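Lysyl oxidase (Pichia pastoris, PDB 1W7C) probably oxidises primary amines, peptidyl lysine among them, to aldehydes with copper and a topaquinone cofactor made from one of its own tyrosines. Local coordinates at residues N573-V585 against I644-P656. Residues are numbered along the deposited sequence; the frame is centred on the assembly and turned at random. Where two conformers were deposited one is given.
With CU (copper (II) ion), chain C; CA (calcium ion), chain D.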
ATOM      1  N   ASN A 573       1.198  -7.244 -15.390  1.00 13.27           N
ATOM      2  CA  ASN A 573       2.294  -6.697 -14.582  1.00 13.98           C
ATOM      3  C   ASN A 573       2.127  -7.184 -13.158  1.00 13.07           C
ATOM      4  O   ASN A 573       1.065  -7.002 -12.578  1.00 13.89           O
ATOM      5  CB  ASN A 573       2.228  -5.159 -14.712  1.00 13.76           C
ATOM      6  CG  ASN A 573       3.086  -4.372 -13.739  1.00 15.28           C
ATOM      7  OD1 ASN A 573       2.677  -3.248 -13.383  1.00 17.35           O
ATOM      8  ND2 ASN A 573       4.243  -4.850 -13.384  1.00 14.66           N
ATOM      9  N   ILE A 574       3.203  -7.789 -12.649  1.00 12.36           N
ATOM     10  CA  ILE A 574       3.304  -8.142 -11.223  1.00 14.19           C
ATOM     11  C   ILE A 574       3.924  -6.934 -10.532  1.00 13.73           C
ATOM     12  O   ILE A 574       5.120  -6.661 -10.711  1.00 14.31           O
ATOM     13  CB  ILE A 574       4.165  -9.387 -10.993  1.00 14.07           C
ATOM     14  CG1 ILE A 574       3.679 -10.567 -11.847  1.00 14.43           C
ATOM     15  CG2 ILE A 574       4.157  -9.732  -9.509  1.00 14.77           C
ATOM     16  CD1 ILE A 574       4.554 -11.810 -11.727  1.00 16.21           C
ATOM     17  N   MET A 575       3.091  -6.203  -9.779  1.00 13.93           N
ATOM     18  CA  MET A 575       3.450  -4.878  -9.230  1.00 15.87           C
ATOM     19  C   MET A 575       3.578  -5.048  -7.708  1.00 14.79           C
ATOM     20  O   MET A 575       2.604  -5.370  -7.047  1.00 16.09           O
ATOM     21  CB  MET A 575       2.290  -3.913  -9.576  1.00 19.84           C
ATOM     22  CG  MET A 575       2.499  -2.542  -9.005  0.70 25.09           C
ATOM     23  SD  MET A 575       1.110  -1.427  -9.316  0.70 42.49           S
ATOM     24  CE  MET A 575       0.506  -2.091 -10.724  0.70 29.17           C
ATOM     25  N   PRO A 576       4.751  -4.810  -7.136  1.00 16.49           N
ATOM     26  CA  PRO A 576       4.862  -4.883  -5.675  1.00 15.14           C
ATOM     27  C   PRO A 576       4.137  -3.742  -4.987  1.00 15.22           C
ATOM     28  O   PRO A 576       4.094  -2.644  -5.498  1.00 18.30           O
ATOM     29  CB  PRO A 576       6.354  -4.791  -5.422  1.00 19.22           C
ATOM     30  CG  PRO A 576       6.880  -4.004  -6.620  1.00 21.05           C
ATOM     31  CD  PRO A 576       6.027  -4.438  -7.797  1.00 18.37           C
ATOM     32  N   GLY A 577       3.512  -4.038  -3.864  1.00 15.71           N
ATOM     33  CA  GLY A 577       3.035  -3.033  -2.934  1.00 18.07           C
ATOM     34  C   GLY A 577       3.977  -3.046  -1.747  1.00 19.27           C
ATOM     35  O   GLY A 577       5.156  -3.367  -1.837  1.00 22.73           O
ATOM     36  N   GLY A 578       3.442  -2.775  -0.591  1.00 24.72           N
ATOM     37  CA  GLY A 578       4.237  -2.887   0.601  1.00 23.45           C
ATOM     38  C   GLY A 578       4.625  -4.295   0.928  1.00 16.26           C
ATOM     39  O   GLY A 578       4.085  -5.260   0.449  1.00 17.44           O
ATOM     40  N   GLY A 579       5.687  -4.398   1.697  1.00 15.94           N
ATOM     41  CA  GLY A 579       6.137  -5.688   2.159  1.00 15.45           C
ATOM     42  C   GLY A 579       6.816  -6.519   1.116  1.00 13.89           C
ATOM     43  O   GLY A 579       6.836  -7.731   1.177  1.00 14.42           O
ATOM     44  N   GLY A 580       7.476  -5.846   0.180  1.00 13.85           N
ATOM     45  CA  GLY A 580       8.252  -6.527  -0.817  1.00 14.67           C
ATOM     46  C   GLY A 580       9.668  -6.798  -0.300  1.00 13.95           C
ATOM     47  O   GLY A 580      10.664  -6.313  -0.836  1.00 15.34           O
ATOM     48  N   VAL A 581       9.748  -7.645   0.735  1.00 13.41           N
ATOM     49  CA  VAL A 581      10.985  -8.001   1.394  1.00 13.94           C
ATOM     50  C   VAL A 581      11.116  -9.509   1.548  1.00 13.54           C
ATOM     51  O   VAL A 581      10.151 -10.242   1.511  1.00 15.32           O
ATOM     52  CB  VAL A 581      11.146  -7.307   2.758  1.00 15.44           C
ATOM     53  CG1 VAL A 581      10.972  -5.759   2.637  1.00 16.56           C
ATOM     54  CG2 VAL A 581      10.176  -7.842   3.774  1.00 16.96           C
ATOM     55  N   HIS A 582      12.366  -9.945   1.688  1.00 13.32           N
ATOM     56  CA  HIS A 582      12.730 -11.333   1.876  1.00 13.66           C
ATOM     57  C   HIS A 582      13.580 -11.494   3.145  1.00 13.36           C
ATOM     58  O   HIS A 582      13.864 -10.516   3.839  1.00 13.76           O
ATOM     59  CB  HIS A 582      13.459 -11.872   0.629  1.00 13.78           C
ATOM     60  CG  HIS A 582      14.703 -11.128   0.274  1.00 13.48           C
ATOM     61  ND1 HIS A 582      15.854 -11.160   1.027  1.00 14.14           N
ATOM     62  CD2 HIS A 582      14.945 -10.261  -0.735  1.00 15.28           C
ATOM     63  CE1 HIS A 582      16.765 -10.365   0.476  1.00 16.22           C
ATOM     64  NE2 HIS A 582      16.230  -9.799  -0.585  1.00 16.06           N
ATOM     65  N   ARG A 583      13.984 -12.718   3.448  1.00 13.03           N
ATOM     66  CA  ARG A 583      14.764 -12.974   4.632  1.00 13.73           C
ATOM     67  C   ARG A 583      16.009 -12.136   4.691  1.00 13.43           C
ATOM     68  O   ARG A 583      16.719 -11.974   3.695  1.00 15.03           O
ATOM     69  CB  ARG A 583      15.203 -14.439   4.703  1.00 13.50           C
ATOM     70  CG  ARG A 583      14.138 -15.455   5.025  1.00 13.80           C
ATOM     71  CD  ARG A 583      14.672 -16.893   4.896  1.00 13.42           C
ATOM     72  NE  ARG A 583      15.651 -17.183   5.911  1.00 14.25           N
ATOM     73  CZ  ARG A 583      16.654 -18.043   5.791  1.00 14.51           C
ATOM     74  NH1 ARG A 583      16.877 -18.681   4.655  1.00 15.34           N
ATOM     75  NH2 ARG A 583      17.447 -18.259   6.818  1.00 16.38           N
ATOM     76  N   ILE A 584      16.317 -11.664   5.874  1.00 14.36           N
ATOM     77  CA  ILE A 584      17.624 -11.062   6.205  1.00 15.52           C
ATOM     78  C   ILE A 584      18.689 -12.128   6.378  1.00 14.68           C
ATOM     79  O   ILE A 584      19.762 -12.044   5.785  1.00 15.55           O
ATOM     80  CB  ILE A 584      17.503 -10.182   7.452  1.00 15.41           C
ATOM     81  CG1 ILE A 584      16.536  -9.037   7.187  1.00 15.63           C
ATOM     82  CG2 ILE A 584      18.896  -9.667   7.865  1.00 15.97           C
ATOM     83  CD1 ILE A 584      16.097  -8.264   8.422  1.00 16.62           C
ATOM     84  N   VAL A 585      18.415 -13.122   7.207  1.00 14.68           N
ATOM     85  CA  VAL A 585      19.380 -14.212   7.461  1.00 14.37           C
ATOM     86  C   VAL A 585      19.595 -15.039   6.176  1.00 14.09           C
ATOM     87  O   VAL A 585      18.624 -15.255   5.424  1.00 14.82           O
ATOM     88  CB  VAL A 585      18.846 -15.089   8.610  1.00 15.18           C
ATOM     89  CG1 VAL A 585      19.701 -16.356   8.790  1.00 15.74           C
ATOM     90  CG2 VAL A 585      18.743 -14.267   9.893  1.00 16.54           C
ATOM     91  N   ILE A 644       5.033 -20.525 -17.499  1.00 14.19           N
ATOM     92  CA  ILE A 644       5.796 -19.931 -16.419  1.00 13.05           C
ATOM     93  C   ILE A 644       4.907 -19.886 -15.183  1.00 12.78           C
ATOM     94  O   ILE A 644       3.678 -19.671 -15.247  1.00 13.67           O
ATOM     95  CB  ILE A 644       6.250 -18.499 -16.828  1.00 13.60           C
ATOM     96  CG1 ILE A 644       7.168 -18.571 -18.051  1.00 14.70           C
ATOM     97  CG2 ILE A 644       6.956 -17.790 -15.660  1.00 15.34           C
ATOM     98  CD1 ILE A 644       7.529 -17.244 -18.650  1.00 15.27           C
ATOM     99  N   VAL A 645       5.561 -20.086 -14.041  1.00 13.41           N
ATOM    100  CA  VAL A 645       4.962 -19.863 -12.729  1.00 13.62           C
ATOM    101  C   VAL A 645       5.831 -18.810 -12.007  1.00 12.29           C
ATOM    102  O   VAL A 645       7.069 -18.884 -12.038  1.00 13.91           O
ATOM    103  CB  VAL A 645       4.982 -21.163 -11.870  1.00 14.29           C
ATOM    104  CG1 VAL A 645       4.432 -20.932 -10.481  1.00 14.90           C
ATOM    105  CG2 VAL A 645       4.273 -22.275 -12.586  1.00 14.80           C
ATOM    106  N   ALA A 646       5.162 -17.813 -11.409  1.00 13.29           N
ATOM    107  CA  ALA A 646       5.849 -16.861 -10.546  1.00 13.42           C
ATOM    108  C   ALA A 646       5.568 -17.254  -9.103  1.00 12.46           C
ATOM    109  O   ALA A 646       4.460 -17.434  -8.707  1.00 16.07           O
ATOM    110  CB  ALA A 646       5.391 -15.437 -10.808  1.00 14.13           C
ATOM    111  N   TRP A 647       6.644 -17.354  -8.338  1.00 13.19           N
ATOM    112  CA  TRP A 647       6.566 -17.655  -6.897  1.00 13.24           C
ATOM    113  C   TRP A 647       6.935 -16.321  -6.234  1.00 11.17           C
ATOM    114  O   TRP A 647       8.107 -15.908  -6.279  1.00 13.77           O
ATOM    115  CB  TRP A 647       7.582 -18.775  -6.542  1.00 13.56           C
ATOM    116  CG  TRP A 647       7.420 -20.037  -7.343  1.00 13.84           C
ATOM    117  CD1 TRP A 647       7.998 -20.269  -8.526  1.00 13.96           C
ATOM    118  CD2 TRP A 647       6.693 -21.245  -7.001  1.00 13.52           C
ATOM    119  NE1 TRP A 647       7.634 -21.507  -8.993  1.00 15.03           N
ATOM    120  CE2 TRP A 647       6.837 -22.132  -8.076  1.00 13.78           C
ATOM    121  CE3 TRP A 647       5.888 -21.628  -5.925  1.00 14.34           C
ATOM    122  CZ2 TRP A 647       6.276 -23.409  -8.088  1.00 14.60           C
ATOM    123  CZ3 TRP A 647       5.323 -22.899  -5.923  1.00 14.02           C
ATOM    124  CH2 TRP A 647       5.505 -23.780  -7.015  1.00 14.65           C
ATOM    125  N   VAL A 648       5.908 -15.656  -5.685  1.00 12.30           N
ATOM    126  CA  VAL A 648       5.985 -14.285  -5.253  1.00 12.22           C
ATOM    127  C   VAL A 648       5.950 -14.215  -3.747  1.00 12.76           C
ATOM    128  O   VAL A 648       5.088 -14.807  -3.119  1.00 12.86           O
ATOM    129  CB  VAL A 648       4.832 -13.436  -5.840  1.00 13.40           C
ATOM    130  CG1 VAL A 648       4.992 -12.024  -5.408  1.00 13.19           C
ATOM    131  CG2 VAL A 648       4.801 -13.561  -7.360  1.00 15.54           C
ATOM    132  N   ASN A 649       6.915 -13.515  -3.147  1.00 12.35           N
ATOM    133  CA  ASN A 649       6.984 -13.379  -1.712  1.00 12.60           C
ATOM    134  C   ASN A 649       6.497 -12.036  -1.184  1.00 12.02           C
ATOM    135  O   ASN A 649       6.712 -10.979  -1.794  1.00 13.05           O
ATOM    136  CB  ASN A 649       8.415 -13.603  -1.217  1.00 12.30           C
ATOM    137  CG  ASN A 649       8.890 -14.986  -1.500  1.00 13.20           C
ATOM    138  OD1 ASN A 649       8.098 -15.944  -1.450  1.00 14.57           O
ATOM    139  ND2 ASN A 649      10.183 -15.118  -1.813  1.00 14.01           N
ATOM    140  N   LEU A 650       5.854 -12.108  -0.023  1.00 12.30           N
ATOM    141  CA  LEU A 650       5.505 -10.950   0.808  1.00 12.38           C
ATOM    142  C   LEU A 650       6.154 -11.138   2.146  1.00 12.14           C
ATOM    143  O   LEU A 650       6.280 -12.251   2.639  1.00 14.34           O
ATOM    144  CB  LEU A 650       3.985 -10.875   0.961  1.00 13.33           C
ATOM    145  CG  LEU A 650       3.187 -10.514  -0.287  1.00 13.05           C
ATOM    146  CD1 LEU A 650       1.731 -10.419   0.015  1.00 13.55           C
ATOM    147  CD2 LEU A 650       3.693  -9.227  -0.902  1.00 13.61           C
ATOM    148  N   GLY A 651       6.500 -10.054   2.805  1.00 12.88           N
ATOM    149  CA  GLY A 651       7.181 -10.193   4.069  1.00 15.14           C
ATOM    150  C   GLY A 651       7.162  -8.959   4.916  1.00 14.16           C
ATOM    151  O   GLY A 651       6.750  -7.892   4.462  1.00 14.77           O
ATOM    152  N   LEU A 652       7.638  -9.114   6.143  1.00 13.10           N
ATOM    153  CA  LEU A 652       7.761  -8.039   7.124  1.00 13.09           C
ATOM    154  C   LEU A 652       8.982  -8.315   7.983  1.00 12.66           C
ATOM    155  O   LEU A 652       9.126  -9.425   8.514  1.00 14.88           O
ATOM    156  CB  LEU A 652       6.541  -8.020   8.051  0.60 23.35           C
ATOM    157  CG  LEU A 652       5.148  -7.940   7.406  0.60 19.65           C
ATOM    158  CD1 LEU A 652       4.025  -8.322   8.378  0.60 36.71           C
ATOM    159  CD2 LEU A 652       4.818  -6.547   6.835  0.60 23.99           C
ATOM    160  N   HIS A 653       9.825  -7.316   8.157  1.00 13.66           N
ATOM    161  CA  HIS A 653      10.842  -7.341   9.196  1.00 13.20           C
ATOM    162  C   HIS A 653      10.238  -6.706  10.442  1.00 14.68           C
ATOM    163  O   HIS A 653      10.062  -5.483  10.507  1.00 18.49           O
ATOM    164  CB  HIS A 653      12.061  -6.526   8.792  1.00 13.90           C
ATOM    165  CG  HIS A 653      12.636  -6.877   7.457  1.00 13.98           C
ATOM    166  ND1 HIS A 653      12.924  -8.171   7.080  1.00 14.82           N
ATOM    167  CD2 HIS A 653      12.937  -6.096   6.397  1.00 14.16           C
ATOM    168  CE1 HIS A 653      13.419  -8.154   5.854  1.00 15.03           C
ATOM    169  NE2 HIS A 653      13.410  -6.909   5.406  1.00 14.51           N
ATOM    170  N   HIS A 654       9.899  -7.516  11.423  1.00 14.60           N
ATOM    171  CA  HIS A 654       9.119  -7.070  12.576  1.00 14.25           C
ATOM    172  C   HIS A 654      10.044  -6.908  13.772  1.00 14.78           C
ATOM    173  O   HIS A 654      10.618  -7.861  14.266  1.00 15.43           O
ATOM    174  CB  HIS A 654       8.018  -8.063  12.869  1.00 14.95           C
ATOM    175  CG  HIS A 654       6.961  -7.557  13.779  1.00 16.57           C
ATOM    176  ND1 HIS A 654       5.915  -8.353  14.195  1.00 17.07           N
ATOM    177  CD2 HIS A 654       6.693  -6.315  14.259  1.00 18.10           C
ATOM    178  CE1 HIS A 654       5.090  -7.643  14.954  1.00 16.41           C
ATOM    179  NE2 HIS A 654       5.544  -6.403  15.012  1.00 18.65           N
ATOM    180  N   LEU A 655      10.144  -5.659  14.232  1.00 15.73           N
ATOM    181  CA  LEU A 655      10.905  -5.257  15.413  1.00 16.93           C
ATOM    182  C   LEU A 655       9.863  -4.644  16.367  1.00 14.61           C
ATOM    183  O   LEU A 655       9.587  -3.419  16.332  1.00 16.25           O
ATOM    184  CB  LEU A 655      11.966  -4.225  15.038  1.00 16.89           C
ATOM    185  CG  LEU A 655      12.858  -3.824  16.219  1.00 17.95           C
ATOM    186  CD1 LEU A 655      13.767  -4.975  16.650  1.00 18.34           C
ATOM    187  CD2 LEU A 655      13.695  -2.576  15.923  1.00 19.68           C
ATOM    188  N   PRO A 656       9.219  -5.464  17.177  1.00 14.09           N
ATOM    189  CA  PRO A 656       8.119  -4.972  17.993  1.00 14.55           C
ATOM    190  C   PRO A 656       8.527  -3.851  18.944  1.00 15.74           C
ATOM    191  O   PRO A 656       9.595  -3.837  19.497  1.00 16.89           O
ATOM    192  CB  PRO A 656       7.661  -6.207  18.746  1.00 15.08           C
ATOM    193  CG  PRO A 656       7.981  -7.336  17.793  1.00 16.19           C
ATOM    194  CD  PRO A 656       9.312  -6.934  17.254  1.00 15.15           C
TER
HETATM  195 CU    CU C 801       5.682 -10.322  13.812  1.00 20.69          CU
HETATM  196 CA    CA D 802       1.650 -20.277 -16.290  1.00 13.64          CA
HETATM  197  O   HOH W   1       9.404 -10.273  -1.163  1.00 15.68           O
HETATM  198  O   HOH W   2       2.432 -19.297 -18.364  1.00 13.86           O
HETATM  199  O   HOH W   3       4.440 -11.295  15.355  1.00 33.71           O
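The imidazole of H653 lies between two aliphatic side chains, V581 over one face and I584 over the other. CG2 of V581 sits 4.0 Å from the centroid of the H653 ring, and CD1 of I584 approaches the same centroid to 3.8 Å; both are CH-pi contacts, each methyl lying over its face but displaced toward the rim. With chi1 at -52°, CG of H653 stands anti to the carbonyl carbon and beside the backbone N, which puts the ring between V581 and I584. At the ring edge, in plane, H582 O lies 3.1 Å from H653 CE1. The same ring is gripped at both nitrogens: ND1 is hydrogen-bonded to D489, whose carboxylate also takes I584 N, and NE2 is hydrogen-bonded to the backbone O of N550 of the second subunit. Replacing this histidine by an alanine removes the ring, which would probably open a gap between the V581 and I584 methyls and leave D489 and the N550 carbonyl of the second subunit without this partner.

Behind this sandwich the backbones meet at glycines. G651 N donates to G579 O at 2.9 Å and 146°, in the carbonyl plane, and L650 CA adds a CA-H...O contact to that oxygen. A CB on G579 would come too close to G651 O, and one on G651 to V581 O. A water beside this crossing donates to N649 O at 2.9 Å and, weakly, to V581 O. Farther along, I574 CD1 touches A646 CB at 3.8 Å, a purely apolar contact between strands 569-576 and 642-654.

Strand 642-654 spans two metal sites of the copper amine oxidase enzyme domain: I644 O ligates calcium, and H654 ND1 binds copper at 2.0 Å, together with H488 and H490. H653, next in sequence to H654, bonds across the dimer interface, so the strand that supplies a copper ligand also meets the second subunit.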